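Side-chain contacts in ubiquitin-conjugating enzyme E2, putative (PDB 2Q0V), which probably takes part in transferring ubiquitin to proteins and resembles the UEV variants of ubiquitin-conjugating enzymes: residues A[30-35]-A[42-47]; A[67-72]-A[97-102]; A[76-81]-A[123-128]; A[89-94]-A[130-135]. All coordinates share one frame; numbering follows the deposited sequence.

Contact 1: A[30-35]-A[42-47]; sequences LERGQK and VSFGLE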
loop_
_atom_site.group_PDB
_atom_site.type_symbol
_atom_site.label_atom_id
_atom_site.label_comp_id
_atom_site.label_asym_id
_atom_site.label_seq_id
_atom_site.Cartn_x
_atom_site.Cartn_y
_atom_site.Cartn_z
ATOM N N LEU A 30 0.592 8.920 -9.450
ATOM C CA LEU A 30 -0.430 8.399 -10.347
ATOM C C LEU A 30 0.144 7.992 -11.706
ATOM O O LEU A 30 -0.195 6.940 -12.252
ATOM C CB LEU A 30 -1.554 9.430 -10.535
ATOM C CG LEU A 30 -2.625 8.999 -11.551
ATOM C CD1 LEU A 30 -3.509 7.923 -10.904
ATOM C CD2 LEU A 30 -3.422 10.175 -12.089
ATOM N N GLU A 31 1.014 8.842 -12.236
ATOM C CA GLU A 31 1.701 8.614 -13.508
ATOM C C GLU A 31 2.613 7.395 -13.422
ATOM O O GLU A 31 2.716 6.611 -14.365
ATOM C CB GLU A 31 2.510 9.852 -13.867
ATOM C CG GLU A 31 3.090 9.867 -15.273
ATOM C CD GLU A 31 4.091 11.022 -15.482
ATOM O OE1 GLU A 31 3.913 12.107 -14.831
ATOM O OE2 GLU A 31 5.057 10.834 -16.282
ATOM N N ARG A 32 3.265 7.263 -12.275
ATOM C CA ARG A 32 4.062 6.104 -11.917
ATOM C C ARG A 32 3.239 4.808 -11.886
ATOM O O ARG A 32 3.625 3.828 -12.500
ATOM C CB ARG A 32 4.713 6.362 -10.556
ATOM C CG ARG A 32 5.473 5.205 -9.990
ATOM C CD ARG A 32 6.854 5.042 -10.587
ATOM N NE ARG A 32 7.570 4.064 -9.783
ATOM C CZ ARG A 32 8.701 3.466 -10.120
ATOM N NH1 ARG A 32 9.231 2.577 -9.288
ATOM N NH2 ARG A 32 9.286 3.734 -11.275
ATOM N N GLY A 33 2.121 4.817 -11.161
ATOM C CA GLY A 33 1.208 3.700 -11.105
ATOM C C GLY A 33 0.625 3.295 -12.445
ATOM O O GLY A 33 0.605 2.114 -12.759
ATOM N N GLN A 34 0.166 4.280 -13.228
ATOM C CA GLN A 34 -0.535 4.061 -14.510
ATOM C C GLN A 34 0.360 3.420 -15.539
ATOM O O GLN A 34 -0.085 2.570 -16.308
ATOM C CB GLN A 34 -1.094 5.370 -15.088
ATOM C CG GLN A 34 -2.339 5.886 -14.383
ATOM C CD GLN A 34 -2.743 7.294 -14.838
ATOM O OE1 GLN A 34 -1.938 8.051 -15.410
ATOM N NE2 GLN A 34 -3.995 7.652 -14.569
ATOM N N LYS A 35 1.606 3.871 -15.587
ATOM C CA LYS A 35 2.661 3.082 -16.182
ATOM C C LYS A 35 2.689 1.825 -15.287
ATOM O O LYS A 35 3.057 1.906 -14.115
ATOM C CB LYS A 35 3.982 3.864 -16.118
ATOM C CG LYS A 35 5.242 3.104 -16.514
ATOM C CD LYS A 35 6.284 3.092 -15.330
ATOM C CE LYS A 35 6.373 1.738 -14.583
ATOM N NZ LYS A 35 7.781 1.487 -14.115
ATOM N N VAL A 42 3.593 -5.314 -7.456
ATOM C CA VAL A 42 2.600 -4.459 -6.858
ATOM C C VAL A 42 2.007 -3.656 -7.988
ATOM O O VAL A 42 2.631 -3.435 -9.011
ATOM C CB VAL A 42 3.130 -3.513 -5.720
ATOM C CG1 VAL A 42 3.986 -4.249 -4.690
ATOM C CG2 VAL A 42 3.846 -2.285 -6.285
ATOM N N SER A 43 0.758 -3.264 -7.815
ATOM C CA SER A 43 0.185 -2.263 -8.676
ATOM C C SER A 43 -0.609 -1.291 -7.805
ATOM O O SER A 43 -0.946 -1.589 -6.649
ATOM C CB SER A 43 -0.653 -2.916 -9.747
ATOM O OG SER A 43 -1.808 -3.441 -9.155
ATOM N N PHE A 44 -0.850 -0.104 -8.337
ATOM C CA PHE A 44 -1.631 0.898 -7.622
ATOM C C PHE A 44 -2.204 1.923 -8.588
ATOM O O PHE A 44 -1.621 2.213 -9.642
ATOM C CB PHE A 44 -0.827 1.568 -6.485
ATOM C CG PHE A 44 0.434 2.268 -6.925
ATOM C CD1 PHE A 44 0.440 3.634 -7.167
ATOM C CD2 PHE A 44 1.623 1.568 -7.068
ATOM C CE1 PHE A 44 1.630 4.307 -7.551
ATOM C CE2 PHE A 44 2.810 2.214 -7.461
ATOM C CZ PHE A 44 2.812 3.590 -7.710
ATOM N N GLY A 45 -3.371 2.445 -8.216
ATOM C CA GLY A 45 -4.040 3.476 -9.000
ATOM C C GLY A 45 -5.234 4.043 -8.267
ATOM O O GLY A 45 -5.507 3.700 -7.122
ATOM N N LEU A 46 -5.948 4.933 -8.933
ATOM C CA LEU A 46 -7.107 5.567 -8.349
ATOM C C LEU A 46 -8.263 4.587 -8.285
ATOM O O LEU A 46 -8.462 3.792 -9.186
ATOM C CB LEU A 46 -7.485 6.801 -9.166
ATOM C CG LEU A 46 -6.578 8.016 -8.991
ATOM C CD1 LEU A 46 -7.089 9.127 -9.869
ATOM C CD2 LEU A 46 -6.537 8.478 -7.562
ATOM N N GLU A 47 -8.992 4.630 -7.182
ATOM C CA GLU A 47 -10.210 3.842 -7.020
ATOM C C GLU A 47 -11.212 4.228 -8.117
ATOM O O GLU A 47 -11.825 3.360 -8.746
ATOM C CB GLU A 47 -10.781 4.103 -5.637
ATOM C CG GLU A 47 -11.867 3.156 -5.170
ATOM C CD GLU A 47 -12.186 3.362 -3.684
ATOM O OE1 GLU A 47 -11.724 4.383 -3.098
ATOM O OE2 GLU A 47 -12.885 2.507 -3.091
HETATM O O HOH W 1 0.577 0.134 -11.043
#

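Contact 2: A[67-72]-A[97-102]; sequences TVFENR and IEMSCV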
loop_
_atom_site.group_PDB
_atom_site.type_symbol
_atom_site.label_atom_id
_atom_site.label_comp_id
_atom_site.label_asym_id
_atom_site.label_seq_id
_atom_site.Cartn_x
_atom_site.Cartn_y
_atom_site.Cartn_z
ATOM N N THR A 67 5.977 -18.960 0.538
ATOM C CA THR A 67 5.364 -18.573 1.804
ATOM C C THR A 67 3.922 -19.024 1.740
ATOM O O THR A 67 3.455 -19.448 0.680
ATOM C CB THR A 67 5.451 -17.018 2.019
ATOM O OG1 THR A 67 4.760 -16.337 0.960
ATOM C CG2 THR A 67 6.889 -16.556 2.005
ATOM N N VAL A 68 3.203 -18.921 2.848
ATOM C CA VAL A 68 1.771 -19.217 2.844
ATOM C C VAL A 68 0.957 -18.271 1.936
ATOM O O VAL A 68 -0.266 -18.449 1.775
ATOM C CB VAL A 68 1.201 -19.111 4.275
ATOM C CG1 VAL A 68 1.682 -20.301 5.145
ATOM C CG2 VAL A 68 1.601 -17.785 4.907
ATOM N N PHE A 69 1.628 -17.256 1.379
ATOM C CA PHE A 69 0.997 -16.182 0.582
ATOM C C PHE A 69 1.211 -16.452 -0.905
ATOM O O PHE A 69 0.602 -15.821 -1.756
ATOM C CB PHE A 69 1.604 -14.812 0.936
ATOM C CG PHE A 69 1.552 -14.482 2.402
ATOM C CD1 PHE A 69 2.686 -14.647 3.205
ATOM C CD2 PHE A 69 0.379 -14.033 2.981
ATOM C CE1 PHE A 69 2.661 -14.359 4.545
ATOM C CE2 PHE A 69 0.332 -13.750 4.344
ATOM C CZ PHE A 69 1.484 -13.924 5.132
ATOM N N GLU A 70 2.123 -17.375 -1.181
ATOM C CA GLU A 70 2.477 -17.852 -2.511
ATOM C C GLU A 70 1.288 -17.909 -3.456
ATOM O O GLU A 70 0.271 -18.562 -3.143
ATOM C CB GLU A 70 2.980 -19.269 -2.332
ATOM C CG GLU A 70 4.007 -19.729 -3.318
ATOM C CD GLU A 70 4.549 -21.091 -2.929
ATOM O OE1 GLU A 70 3.814 -21.856 -2.263
ATOM O OE2 GLU A 70 5.709 -21.392 -3.280
ATOM N N ASN A 71 1.416 -17.242 -4.601
ATOM C CA ASN A 71 0.410 -17.306 -5.692
ATOM C C ASN A 71 -0.961 -16.700 -5.415
ATOM O O ASN A 71 -1.916 -16.943 -6.162
ATOM C CB ASN A 71 0.234 -18.745 -6.218
ATOM C CG ASN A 71 1.485 -19.262 -6.896
ATOM O OD1 ASN A 71 2.084 -18.580 -7.744
ATOM N ND2 ASN A 71 1.909 -20.467 -6.508
ATOM N N ARG A 72 -1.051 -15.909 -4.355
ATOM C CA ARG A 72 -2.280 -15.222 -4.045
ATOM C C ARG A 72 -2.183 -13.736 -4.396
ATOM O O ARG A 72 -1.093 -13.142 -4.352
ATOM C CB ARG A 72 -2.618 -15.411 -2.571
ATOM C CG ARG A 72 -2.708 -16.858 -2.136
ATOM C CD ARG A 72 -3.348 -16.904 -0.781
ATOM N NE ARG A 72 -3.593 -18.260 -0.309
ATOM C CZ ARG A 72 -4.448 -18.559 0.660
ATOM N NH1 ARG A 72 -4.608 -19.821 1.013
ATOM N NH2 ARG A 72 -5.141 -17.602 1.268
ATOM N N ILE A 97 -6.306 -11.505 5.041
ATOM C CA ILE A 97 -4.936 -11.889 5.250
ATOM C C ILE A 97 -4.677 -12.056 6.750
ATOM O O ILE A 97 -5.351 -11.446 7.592
ATOM C CB ILE A 97 -3.974 -10.851 4.565
ATOM C CG1 ILE A 97 -2.569 -11.432 4.358
ATOM C CG2 ILE A 97 -3.997 -9.491 5.279
ATOM C CD1 ILE A 97 -1.629 -10.496 3.629
ATOM N N GLU A 98 -3.731 -12.915 7.086
ATOM C CA GLU A 98 -3.221 -12.974 8.462
ATOM C C GLU A 98 -1.775 -12.557 8.430
ATOM O O GLU A 98 -0.928 -13.248 7.846
ATOM C CB GLU A 98 -3.386 -14.368 9.081
ATOM C CG GLU A 98 -4.844 -14.736 9.296
ATOM C CD GLU A 98 -5.424 -14.169 10.581
ATOM O OE1 GLU A 98 -4.745 -14.269 11.635
ATOM O OE2 GLU A 98 -6.555 -13.633 10.543
ATOM N N MET A 99 -1.517 -11.387 9.011
ATOM C CA MET A 99 -0.153 -10.860 9.160
ATOM C C MET A 99 -0.062 -10.137 10.486
ATOM O O MET A 99 -1.021 -9.481 10.904
ATOM C CB MET A 99 0.188 -9.876 8.045
ATOM C CG MET A 99 0.582 -10.499 6.743
ATOM S SD MET A 99 1.666 -9.461 5.725
ATOM C CE MET A 99 0.686 -8.004 5.560
ATOM N N SER A 100 1.091 -10.208 11.139
ATOM C CA SER A 100 1.250 -9.517 12.429
ATOM C C SER A 100 0.978 -7.992 12.415
ATOM O O SER A 100 0.696 -7.416 13.461
ATOM C CB SER A 100 2.600 -9.850 13.069
ATOM O OG SER A 100 3.661 -9.197 12.372
ATOM N N CYS A 101 1.046 -7.344 11.257
ATOM C CA CYS A 101 0.746 -5.895 11.155
ATOM C C CYS A 101 -0.633 -5.598 10.539
ATOM O O CYS A 101 -0.916 -4.463 10.173
ATOM C CB CYS A 101 1.824 -5.187 10.335
ATOM S SG CYS A 101 1.867 -5.776 8.635
ATOM N N VAL A 102 -1.475 -6.625 10.407
ATOM C CA VAL A 102 -2.862 -6.451 9.956
ATOM C C VAL A 102 -3.842 -6.783 11.100
ATOM O O VAL A 102 -3.746 -7.837 11.716
ATOM C CB VAL A 102 -3.150 -7.308 8.669
ATOM C CG1 VAL A 102 -4.600 -7.262 8.274
ATOM C CG2 VAL A 102 -2.272 -6.855 7.524
#

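Contact 3: A[76-81]-A[123-128]; sequences LTIFCD and YTIETI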
loop_
_atom_site.group_PDB
_atom_site.type_symbol
_atom_site.label_atom_id
_atom_site.label_comp_id
_atom_site.label_asym_id
_atom_site.label_seq_id
_atom_site.Cartn_x
_atom_site.Cartn_y
_atom_site.Cartn_z
ATOM N N LEU A 76 -6.173 -4.122 -1.916
ATOM C CA LEU A 76 -6.177 -3.208 -0.826
ATOM C C LEU A 76 -6.475 -1.784 -1.230
ATOM O O LEU A 76 -6.518 -1.467 -2.406
ATOM C CB LEU A 76 -4.931 -3.351 0.058
ATOM C CG LEU A 76 -3.456 -3.440 -0.288
ATOM C CD1 LEU A 76 -2.755 -3.566 1.044
ATOM C CD2 LEU A 76 -3.069 -4.603 -1.206
ATOM N N THR A 77 -6.773 -0.962 -0.231
ATOM C CA THR A 77 -7.230 0.395 -0.433
ATOM C C THR A 77 -6.327 1.295 0.396
ATOM O O THR A 77 -6.143 1.064 1.580
ATOM C CB THR A 77 -8.746 0.528 -0.021
ATOM O OG1 THR A 77 -9.533 -0.294 -0.887
ATOM C CG2 THR A 77 -9.251 1.948 -0.132
ATOM N N ILE A 78 -5.731 2.289 -0.250
ATOM C CA ILE A 78 -4.904 3.293 0.447
ATOM C C ILE A 78 -5.606 4.661 0.390
ATOM O O ILE A 78 -6.039 5.109 -0.650
ATOM C CB ILE A 78 -3.425 3.311 -0.100
ATOM C CG1 ILE A 78 -2.759 1.974 0.243
ATOM C CG2 ILE A 78 -2.624 4.455 0.493
ATOM C CD1 ILE A 78 -1.267 1.861 -0.070
ATOM N N PHE A 79 -5.757 5.307 1.526
ATOM C CA PHE A 79 -6.418 6.587 1.529
ATOM C C PHE A 79 -5.464 7.659 1.976
ATOM O O PHE A 79 -5.002 7.617 3.113
ATOM C CB PHE A 79 -7.632 6.586 2.471
ATOM C CG PHE A 79 -8.265 7.953 2.612
ATOM C CD1 PHE A 79 -9.115 8.435 1.619
ATOM C CD2 PHE A 79 -7.959 8.772 3.697
ATOM C CE1 PHE A 79 -9.666 9.696 1.713
ATOM C CE2 PHE A 79 -8.511 10.054 3.801
ATOM C CZ PHE A 79 -9.364 10.514 2.808
ATOM N N CYS A 80 -5.190 8.625 1.105
ATOM C CA CYS A 80 -4.305 9.754 1.448
ATOM C C CYS A 80 -5.113 10.992 1.859
ATOM O O CYS A 80 -5.716 11.634 0.999
ATOM C CB CYS A 80 -3.409 10.121 0.252
ATOM S SG CYS A 80 -2.425 8.756 -0.477
ATOM N N ASP A 81 -5.123 11.340 3.147
ATOM C CA ASP A 81 -5.829 12.561 3.589
ATOM C C ASP A 81 -5.171 13.869 3.082
ATOM O O ASP A 81 -4.197 13.832 2.303
ATOM C CB ASP A 81 -6.059 12.577 5.114
ATOM C CG ASP A 81 -4.799 12.823 5.900
ATOM O OD1 ASP A 81 -3.852 13.386 5.314
ATOM O OD2 ASP A 81 -4.756 12.474 7.117
ATOM N N TYR A 123 8.600 8.492 1.797
ATOM C CA TYR A 123 7.934 7.235 1.466
ATOM C C TYR A 123 6.715 7.521 0.581
ATOM O O TYR A 123 6.195 8.652 0.548
ATOM C CB TYR A 123 7.514 6.478 2.738
ATOM C CG TYR A 123 8.645 6.161 3.721
ATOM C CD1 TYR A 123 9.950 5.923 3.283
ATOM C CD2 TYR A 123 8.400 6.087 5.081
ATOM C CE1 TYR A 123 10.966 5.635 4.176
ATOM C CE2 TYR A 123 9.419 5.781 5.984
ATOM C CZ TYR A 123 10.683 5.558 5.524
ATOM O OH TYR A 123 11.680 5.253 6.431
ATOM N N THR A 124 6.281 6.495 -0.161
ATOM C CA THR A 124 5.197 6.609 -1.143
ATOM C C THR A 124 4.186 5.502 -0.925
ATOM O O THR A 124 4.399 4.606 -0.125
ATOM C CB THR A 124 5.727 6.523 -2.618
ATOM O OG1 THR A 124 6.475 5.319 -2.805
ATOM C CG2 THR A 124 6.648 7.705 -2.957
ATOM N N ILE A 125 3.075 5.583 -1.638
ATOM C CA ILE A 125 2.168 4.458 -1.795
ATOM C C ILE A 125 2.961 3.185 -2.160
ATOM O O ILE A 125 2.762 2.132 -1.546
ATOM C CB ILE A 125 1.066 4.797 -2.831
ATOM C CG1 ILE A 125 0.121 5.858 -2.236
ATOM C CG2 ILE A 125 0.274 3.541 -3.209
ATOM C CD1 ILE A 125 -0.406 6.846 -3.216
ATOM N N GLU A 126 3.880 3.296 -3.115
ATOM C CA GLU A 126 4.731 2.185 -3.505
ATOM C C GLU A 126 5.574 1.613 -2.346
ATOM O O GLU A 126 5.575 0.391 -2.140
ATOM C CB GLU A 126 5.574 2.564 -4.713
ATOM C CG GLU A 126 6.630 1.565 -5.130
ATOM C CD GLU A 126 7.362 1.978 -6.430
ATOM O OE1 GLU A 126 6.965 3.005 -7.071
ATOM O OE2 GLU A 126 8.340 1.271 -6.808
ATOM N N THR A 127 6.228 2.479 -1.573
ATOM C CA THR A 127 6.966 2.046 -0.354
ATOM C C THR A 127 6.134 1.154 0.569
ATOM O O THR A 127 6.649 0.188 1.148
ATOM C CB THR A 127 7.476 3.251 0.507
ATOM O OG1 THR A 127 8.014 4.258 -0.348
ATOM C CG2 THR A 127 8.566 2.823 1.445
ATOM N N ILE A 128 4.865 1.517 0.729
ATOM C CA ILE A 128 3.948 0.784 1.593
ATOM C C ILE A 128 3.691 -0.603 0.988
ATOM O O ILE A 128 3.847 -1.606 1.645
ATOM C CB ILE A 128 2.615 1.554 1.762
ATOM C CG1 ILE A 128 2.846 2.912 2.471
ATOM C CG2 ILE A 128 1.550 0.646 2.450
ATOM C CD1 ILE A 128 1.611 3.870 2.401
#

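Contact 4: A[89-94]-A[130-135]; sequences PTVKFD and ISLRQE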
loop_
_atom_site.group_PDB
_atom_site.type_symbol
_atom_site.label_atom_id
_atom_site.label_comp_id
_atom_site.label_asym_id
_atom_site.label_seq_id
_atom_site.Cartn_x
_atom_site.Cartn_y
_atom_site.Cartn_z
ATOM N N PRO A 89 -0.655 7.525 4.890
ATOM C CA PRO A 89 -2.014 7.193 4.486
ATOM C C PRO A 89 -2.560 6.114 5.415
ATOM O O PRO A 89 -1.799 5.548 6.212
ATOM C CB PRO A 89 -1.838 6.624 3.075
ATOM C CG PRO A 89 -0.409 6.776 2.720
ATOM C CD PRO A 89 0.353 6.968 3.974
ATOM N N THR A 90 -3.864 5.848 5.336
ATOM C CA THR A 90 -4.442 4.680 5.999
ATOM C C THR A 90 -4.432 3.550 4.991
ATOM O O THR A 90 -4.687 3.762 3.788
ATOM C CB THR A 90 -5.921 4.890 6.530
ATOM O OG1 THR A 90 -6.827 5.081 5.433
ATOM C CG2 THR A 90 -6.017 6.062 7.471
ATOM N N VAL A 91 -4.138 2.352 5.490
ATOM C CA VAL A 91 -3.994 1.179 4.657
ATOM C C VAL A 91 -4.925 0.095 5.175
ATOM O O VAL A 91 -4.909 -0.235 6.363
ATOM C CB VAL A 91 -2.504 0.660 4.634
ATOM C CG1 VAL A 91 -2.328 -0.486 3.627
ATOM C CG2 VAL A 91 -1.522 1.792 4.354
ATOM N N LYS A 92 -5.742 -0.455 4.278
ATOM C CA LYS A 92 -6.520 -1.644 4.602
ATOM C C LYS A 92 -6.646 -2.666 3.474
ATOM O O LYS A 92 -6.766 -2.331 2.278
ATOM C CB LYS A 92 -7.893 -1.309 5.216
ATOM C CG LYS A 92 -8.803 -0.429 4.418
ATOM C CD LYS A 92 -9.816 0.262 5.356
ATOM C CE LYS A 92 -9.146 1.361 6.239
ATOM N NZ LYS A 92 -10.066 2.103 7.216
ATOM N N PHE A 93 -6.582 -3.924 3.885
ATOM C CA PHE A 93 -6.792 -5.026 2.991
ATOM C C PHE A 93 -8.298 -5.203 2.812
ATOM O O PHE A 93 -9.073 -5.169 3.784
ATOM C CB PHE A 93 -6.190 -6.302 3.572
ATOM C CG PHE A 93 -4.727 -6.455 3.328
ATOM C CD1 PHE A 93 -3.807 -5.882 4.187
ATOM C CD2 PHE A 93 -4.264 -7.187 2.226
ATOM C CE1 PHE A 93 -2.454 -6.025 3.963
ATOM C CE2 PHE A 93 -2.904 -7.343 1.996
ATOM C CZ PHE A 93 -1.996 -6.768 2.863
ATOM N N ASP A 94 -8.689 -5.358 1.555
ATOM C CA ASP A 94 -10.007 -5.805 1.184
ATOM C C ASP A 94 -9.975 -7.355 1.164
ATOM O O ASP A 94 -10.897 -7.993 1.649
ATOM C CB ASP A 94 -10.386 -5.212 -0.182
ATOM C CG ASP A 94 -10.298 -3.663 -0.208
ATOM O OD1 ASP A 94 -10.816 -2.978 0.715
ATOM O OD2 ASP A 94 -9.716 -3.107 -1.171
ATOM N N ILE A 130 5.483 -2.302 -1.305
ATOM C CA ILE A 130 6.768 -2.981 -1.107
ATOM C C ILE A 130 7.026 -3.478 0.308
ATOM O O ILE A 130 7.425 -4.607 0.523
ATOM C CB ILE A 130 7.934 -2.070 -1.517
ATOM C CG1 ILE A 130 7.871 -1.779 -3.009
ATOM C CG2 ILE A 130 9.324 -2.720 -1.154
ATOM C CD1 ILE A 130 9.025 -0.761 -3.477
ATOM N N SER A 131 6.778 -2.630 1.285
ATOM C CA SER A 131 6.918 -3.016 2.692
ATOM C C SER A 131 6.024 -4.143 3.123
ATOM O O SER A 131 6.433 -4.967 3.935
ATOM C CB SER A 131 6.687 -1.816 3.592
ATOM O OG SER A 131 7.842 -1.031 3.544
ATOM N N LEU A 132 4.797 -4.147 2.613
ATOM C CA LEU A 132 3.840 -5.209 2.900
ATOM C C LEU A 132 4.242 -6.531 2.255
ATOM O O LEU A 132 4.146 -7.585 2.883
ATOM C CB LEU A 132 2.424 -4.781 2.497
ATOM C CG LEU A 132 1.783 -3.713 3.419
ATOM C CD1 LEU A 132 0.452 -3.197 2.796
ATOM C CD2 LEU A 132 1.565 -4.255 4.813
ATOM N N ARG A 133 4.762 -6.473 1.033
ATOM C CA ARG A 133 5.248 -7.682 0.419
ATOM C C ARG A 133 6.483 -8.247 1.138
ATOM O O ARG A 133 6.667 -9.448 1.170
ATOM C CB ARG A 133 5.544 -7.453 -1.052
ATOM C CG ARG A 133 5.053 -8.559 -1.881
ATOM C CD ARG A 133 4.703 -8.117 -3.289
ATOM N NE ARG A 133 5.853 -8.356 -4.131
ATOM C CZ ARG A 133 6.314 -9.550 -4.495
ATOM N NH1 ARG A 133 7.399 -9.603 -5.239
ATOM N NH2 ARG A 133 5.711 -10.666 -4.146
ATOM N N GLN A 134 7.305 -7.387 1.739
ATOM C CA GLN A 134 8.483 -7.846 2.479
ATOM C C GLN A 134 8.148 -8.437 3.820
ATOM O O GLN A 134 8.785 -9.385 4.257
ATOM C CB GLN A 134 9.509 -6.732 2.602
ATOM C CG GLN A 134 10.132 -6.437 1.213
ATOM C CD GLN A 134 11.317 -7.348 0.893
ATOM O OE1 GLN A 134 12.071 -7.760 1.788
ATOM N NE2 GLN A 134 11.500 -7.635 -0.364
ATOM N N GLU A 135 7.125 -7.882 4.460
ATOM C CA GLU A 135 6.581 -8.442 5.678
ATOM C C GLU A 135 6.138 -9.896 5.550
ATOM O O GLU A 135 6.126 -10.603 6.549
ATOM C CB GLU A 135 5.386 -7.617 6.153
ATOM C CG GLU A 135 5.791 -6.362 6.882
ATOM C CD GLU A 135 6.727 -6.620 8.039
ATOM O OE1 GLU A 135 6.270 -7.197 9.066
ATOM O OE2 GLU A 135 7.921 -6.232 7.922
#

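Contact 1: A[30-35]-A[42-47]
The ring of F44 lies against the helix backbone at G33. Its path starts at CB, where chi1 of 59° sets CG between the backbone N and the carbonyl carbon. CG then meets I125 of helix 125-135. On one side of the ring CD1 and CE1 run along G33, with CE1 3.6 Å from G33 CA. At the tip, CZ is 3.7 Å from G33 N and 3.9 Å from R32 CG, which comes in at the ring edge. On the remaining side, CE2 packs on E126. G33 CA sits over one face in a CH-pi contact, 3.9 Å from the F44 ring centroid and 22° off its normal. With no side chain at G33, the helix can come this close; G33 CA also lies 3.5 Å from F44 O. A water joins the backbones, donating to G33 O and accepting from F44 N. Further along, L30 CD1 meets L46 CG at 3.6 Å, the two leucines crossing nearly at right angles. Helix 30-34 and strand 42-46 run 127° apart. The N-terminal helix thus packs on the first strand of the E2 fold, with strand 56-62 beyond L30 and helix 125-135 beyond F44.

Contact 2: A[67-72]-A[97-102]
The backbones of F69 and I97 stay apart, with F69 CA 8.7 Å from I97 CA, and neither segment is regular helix or strand. They are two loops of the E2 (UBC) fold. Segment 67-72 lies in the loop between strands 56-62 and 73-79. Segment 97-102 lies on the way from strand 90-93 to helix 114-117. The F69 ring bridges them. It leaves a type I turn, T67 to E70, that runs into a type II turn, F69 to R72. T67 also opens an ST turn, its OG1 accepting from F69 N at 3.3 Å. The side chain of F69 starts out toward the facing loop. Its chi1 of -55° sets CG anti to the carbonyl carbon, and from there the ring reaches I97 and M99. I97 crosses the phenylalanine at about a right angle and sets CG1 3.7 Å from F69 CE2. M99 comes in obliquely, its CG 3.9 Å from F69 CZ. M99 SD makes an oblique Met-aromatic contact, 5.1 Å from the F69 ring centroid and 36° off its normal; the bend at chi3 only turns CE. On one face the ring carries V68 CG2 of its own loop. Y74 of strand 73-79 touches both F69 and I97, while M136 and Q146 also pack on F69. At the edge, in the plane of the ring, E98 O lies 3.7 Å from F69 CZ.

Contact 3: A[76-81]-A[123-128]
I78 meets I125 and I128 between the central sheet and helix 125-135. The nearest backbone approach is I78 CA to I125 CA, 7.5 Å. All three isoleucines begin alike, with CG1 beside the backbone N and CG2 anti to it. In I78 chi2 of -173° puts CD1 anti to CA, at the far end of the side chain. CD1 therefore does most of the touching. It lies 3.9 Å from I125 CG2 and 4.0 Å from I128 CG2. I78 and I125 slide past each other in opposite directions, so that I78 CG2 also comes beside I125 CG1. I78 and I128 instead reach tip to tip. In I125 chi2 is 145°, well short of fully extended, and its CD1 touches C80 SG at 3.9 Å. Both contact surfaces belong to the UBC fold, in which this helix crosses one face of the antiparallel sheet. T124 is the N-cap residue of the helix, and its N donates to T127 OG1 at 2.8 Å with an angle of 156°. The next N-H, on I125, is taken by E29 OE1 of helix 22-34. The groups that meet across the contact are aliphatic carbons and one cysteine sulfur. They are held by dispersion and by burial from water, with no directional bond to fix the helix on the strand.

Contact 4: A[89-94]-A[130-135]
V91 and L132 reach toward each other tip to tip, and their meeting is wholly apolar. V91 CG1 lies 4.0 Å from L132 CD1. The same CD1 methyl is 4.2 Å from F93 CE1, approaching that ring obliquely. One leucine branch thus serves two residues of the strand. L132 is extended, with chi1 at -72° and chi2 at 171°, which carries CD1 toward the strand. V91 CA and L132 CA are 10.3 Å apart, and the side chains span that distance. V91 has CG1 anti to its backbone nitrogen, and this is the methyl that faces the leucine. All three residues are buried. The same interior takes in L76 and I61, which touch L132 from strands 73-79 and 56-62.

In the E2 fold this is the fourth strand of the antiparallel sheet packing under the helix that follows helix 114-117. Alternation along the strand points V91 at the helix and K92 away from it.

Backbone hydrogen bonds stay within the helix on one side and join the strand to its neighbours on the other. The helix is held by Q134 N to I130 O at 3.0 Å and by E135 N to S131 O, also 3.0 Å. The strand pairs through T90 and K92 with strand 73-79, and through V91 and F93 with V108 and G106 of a following loop.

Other side chains of the two segments bond elsewhere. D94 OD2 bonds with T77 OG1 of the neighbouring strand. On the helix, S131 OG bonds with T127 O, one turn back, and R133 NH2 with F62 O.

In the fold
Contacts 1, 3 and 4 all reach the same sheet, and contacts 3 and 4 share helix 125-135 at successive turns, their centres about 8 Å apart. Their strands are neighbours, joined by T77 N to K92 O at 2.9 Å, a probable hydrogen bond. Contact 1 lies about 11 Å from contact 3, centre to centre. A salt bridge, R32 NH1 to E126 OE2 at 2.9 Å, ties the N-terminal helix to helix 125-135. Contact 2 is the outlying one, about 22 Å from contact 1 between centres. It meets contact 4 through M99 CE and L132 CD2, 3.9 Å apart. Along the chain contact 2 alternates with contacts 3 and 4, whereas contact 1 closes before them.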